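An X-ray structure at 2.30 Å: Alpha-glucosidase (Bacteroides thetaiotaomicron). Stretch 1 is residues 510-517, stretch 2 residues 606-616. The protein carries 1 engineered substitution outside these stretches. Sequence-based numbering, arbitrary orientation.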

# COMPACT_ATOMS: atom_id res chain seq x y z
N THR A 510 -10.59 -11.32 -17.85
CA THR A 510 -9.39 -10.74 -18.45
C THR A 510 -8.54 -11.81 -19.13
O THR A 510 -8.72 -13.00 -18.90
CB THR A 510 -8.54 -10.02 -17.40
OG1 THR A 510 -8.34 -10.89 -16.28
CG2 THR A 510 -9.24 -8.75 -16.93
N THR A 511 -7.60 -11.37 -19.97
CA THR A 511 -6.76 -12.29 -20.73
C THR A 511 -5.52 -12.76 -19.97
O THR A 511 -5.15 -12.19 -18.94
CB THR A 511 -6.33 -11.65 -22.05
OG1 THR A 511 -5.48 -10.52 -21.79
CG2 THR A 511 -7.55 -11.18 -22.83
N ASP A 512 -4.88 -13.79 -20.50
CA ASP A 512 -3.67 -14.32 -19.89
C ASP A 512 -2.58 -13.25 -19.86
O ASP A 512 -1.89 -13.09 -18.85
CB ASP A 512 -3.16 -15.55 -20.65
CG ASP A 512 -4.13 -16.72 -20.58
OD1 ASP A 512 -5.16 -16.60 -19.89
OD2 ASP A 512 -3.85 -17.76 -21.21
N VAL A 513 -2.44 -12.51 -20.95
CA VAL A 513 -1.40 -11.50 -21.03
C VAL A 513 -1.70 -10.35 -20.06
O VAL A 513 -0.79 -9.78 -19.47
CB VAL A 513 -1.23 -10.96 -22.47
CG1 VAL A 513 -0.21 -9.85 -22.51
CG2 VAL A 513 -0.77 -12.08 -23.39
N PHE A 514 -2.99 -10.04 -19.88
CA PHE A 514 -3.42 -9.14 -18.81
C PHE A 514 -2.84 -9.60 -17.47
O PHE A 514 -2.24 -8.82 -16.73
CB PHE A 514 -4.95 -9.07 -18.74
CG PHE A 514 -5.47 -8.19 -17.63
CD1 PHE A 514 -5.52 -8.65 -16.31
CD2 PHE A 514 -5.95 -6.92 -17.91
CE1 PHE A 514 -6.00 -7.84 -15.30
CE2 PHE A 514 -6.44 -6.11 -16.89
CZ PHE A 514 -6.46 -6.57 -15.59
N GLN A 515 -3.06 -10.88 -17.16
CA GLN A 515 -2.58 -11.46 -15.91
C GLN A 515 -1.07 -11.38 -15.75
O GLN A 515 -0.58 -11.12 -14.66
CB GLN A 515 -3.05 -12.92 -15.79
CG GLN A 515 -4.55 -13.07 -15.73
CD GLN A 515 -5.12 -12.43 -14.47
OE1 GLN A 515 -4.60 -12.63 -13.37
NE2 GLN A 515 -6.20 -11.68 -14.62
N LEU A 516 -0.35 -11.70 -16.82
CA LEU A 516 1.11 -11.63 -16.82
C LEU A 516 1.57 -10.18 -16.55
O LEU A 516 2.46 -9.94 -15.73
CB LEU A 516 1.66 -12.17 -18.15
CG LEU A 516 1.29 -13.62 -18.52
CD1 LEU A 516 1.99 -14.06 -19.80
CD2 LEU A 516 1.57 -14.62 -17.40
N ALA A 517 0.94 -9.24 -17.24
CA ALA A 517 1.19 -7.81 -17.06
C ALA A 517 0.97 -7.39 -15.62
O ALA A 517 1.65 -6.51 -15.10
CB ALA A 517 0.31 -6.99 -17.99
N LEU A 606 7.95 -9.53 -26.91
CA LEU A 606 6.61 -8.96 -26.83
C LEU A 606 5.54 -10.01 -26.53
O LEU A 606 5.33 -10.95 -27.29
CB LEU A 606 6.28 -8.24 -28.14
CG LEU A 606 4.82 -7.82 -28.34
CD1 LEU A 606 4.44 -6.79 -27.30
CD2 LEU A 606 4.59 -7.28 -29.75
N TYR A 607 4.84 -9.80 -25.42
CA TYR A 607 3.69 -10.59 -25.03
C TYR A 607 2.44 -9.80 -25.37
O TYR A 607 2.29 -8.65 -24.95
CB TYR A 607 3.72 -10.93 -23.54
CG TYR A 607 4.88 -11.81 -23.13
CD1 TYR A 607 6.15 -11.29 -22.97
CD2 TYR A 607 4.70 -13.17 -22.93
CE1 TYR A 607 7.21 -12.09 -22.61
CE2 TYR A 607 5.75 -13.98 -22.57
CZ TYR A 607 7.01 -13.44 -22.41
OH TYR A 607 8.06 -14.26 -22.05
N LYS A 608 1.56 -10.42 -26.14
CA LYS A 608 0.41 -9.71 -26.68
C LYS A 608 -0.80 -10.64 -26.76
O LYS A 608 -0.65 -11.85 -26.81
CB LYS A 608 0.81 -9.14 -28.05
CG LYS A 608 -0.29 -8.89 -29.07
CD LYS A 608 0.33 -8.59 -30.42
CE LYS A 608 -0.72 -8.21 -31.45
NZ LYS A 608 -0.10 -7.87 -32.75
N ASP A 609 -2.01 -10.07 -26.78
CA ASP A 609 -3.20 -10.88 -27.03
C ASP A 609 -3.30 -11.07 -28.53
O ASP A 609 -3.20 -10.10 -29.28
CB ASP A 609 -4.47 -10.20 -26.51
CG ASP A 609 -4.38 -9.79 -25.04
OD1 ASP A 609 -3.98 -10.63 -24.20
OD2 ASP A 609 -4.71 -8.63 -24.73
N ASP A 610 -3.52 -12.30 -28.99
CA ASP A 610 -3.74 -12.44 -30.42
C ASP A 610 -5.17 -11.98 -30.67
O ASP A 610 -5.94 -11.81 -29.73
CB ASP A 610 -3.48 -13.88 -30.91
CG ASP A 610 -4.45 -14.91 -30.34
OD1 ASP A 610 -5.50 -14.54 -29.76
OD2 ASP A 610 -4.15 -16.12 -30.47
N LYS A 611 -5.51 -11.77 -31.94
CA LYS A 611 -6.82 -11.23 -32.30
C LYS A 611 -7.99 -12.02 -31.68
O LYS A 611 -9.10 -11.49 -31.55
CB LYS A 611 -6.95 -11.13 -33.82
CG LYS A 611 -5.90 -10.19 -34.41
CD LYS A 611 -6.52 -9.11 -35.28
CE LYS A 611 -5.88 -7.76 -34.93
NZ LYS A 611 -6.21 -6.69 -35.91
N LYS A 612 -7.74 -13.28 -31.33
CA LYS A 612 -8.74 -14.13 -30.70
C LYS A 612 -8.67 -14.02 -29.18
O LYS A 612 -9.53 -14.54 -28.48
CB LYS A 612 -8.54 -15.57 -31.15
CG LYS A 612 -9.66 -16.11 -32.04
CD LYS A 612 -9.61 -17.63 -32.14
CE LYS A 612 -8.58 -18.06 -33.18
NZ LYS A 612 -9.01 -17.70 -34.57
N GLY A 613 -7.64 -13.34 -28.68
CA GLY A 613 -7.48 -13.14 -27.24
C GLY A 613 -6.51 -14.08 -26.56
O GLY A 613 -6.30 -14.00 -25.35
N GLU A 614 -5.90 -14.98 -27.33
CA GLU A 614 -4.96 -15.95 -26.78
C GLU A 614 -3.57 -15.32 -26.66
O GLU A 614 -3.23 -14.41 -27.42
CB GLU A 614 -4.91 -17.21 -27.65
CG GLU A 614 -6.18 -18.04 -27.58
CD GLU A 614 -6.48 -18.50 -26.17
OE1 GLU A 614 -5.55 -18.97 -25.49
OE2 GLU A 614 -7.65 -18.40 -25.74
N PRO A 615 -2.75 -15.81 -25.72
CA PRO A 615 -1.43 -15.22 -25.51
C PRO A 615 -0.46 -15.53 -26.64
O PRO A 615 -0.45 -16.67 -27.13
CB PRO A 615 -0.95 -15.87 -24.21
CG PRO A 615 -1.74 -17.12 -24.09
CD PRO A 615 -3.05 -16.88 -24.75
N GLU A 616 0.32 -14.55 -27.06
CA GLU A 616 1.32 -14.78 -28.09
C GLU A 616 2.62 -14.05 -27.76
O GLU A 616 2.61 -12.88 -27.36
CB GLU A 616 0.82 -14.34 -29.47
CG GLU A 616 1.82 -14.65 -30.60
CD GLU A 616 1.52 -13.91 -31.90
OE1 GLU A 616 0.46 -13.25 -31.99
OE2 GLU A 616 2.34 -14.02 -32.84

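A helix N-terminus can dock on a β-hairpin through one polar anchor followed by apolar packing, and this alpha-glucosidase offers a compact example. Thr511, the N-cap, does double duty. With chi1 in the p well, its OG1 accepts a capping bond from Phe514 N (3.2 Å) and donates its hydrogen to Asp609 OD1 at 2.8 Å, the one hydrogen bond between the stretches. A hydroxyl suits this site because it can accept and donate at once. The CA-to-CB bond of Asp609 points sideways to stretch 1, yet its carboxylate reaches the cap; its OD2 is satisfied elsewhere in the structure. The methyl of Thr511 meets the turn, with CG2 4.0 Å from Gly613 O; Gly613 itself has a positive phi that favours glycine.

One residue on, Asp512 OD2 lies 3.6 Å from Pro615 CG. Val513 then makes the broadest contact; it, Leu516 and Tyr607 are buried, and the stretches together bury 377 Å². Its branched, compact side chain, chi1 t, fits against both hairpin strands: CG1 packs 4.2 Å from Tyr607 CB, while CG2 sits 3.9 Å from Pro615 CB and 3.4 Å from Lys608 O. The CA-to-CB bond of Phe514 points sideways, and its ring leads off from the hairpin; Gln515 is out of reach. Leu516 closes the interface, its CD1 4.2 Å from Tyr607 CD2, obliquely to the ring, an apolar side chain suiting this buried spot.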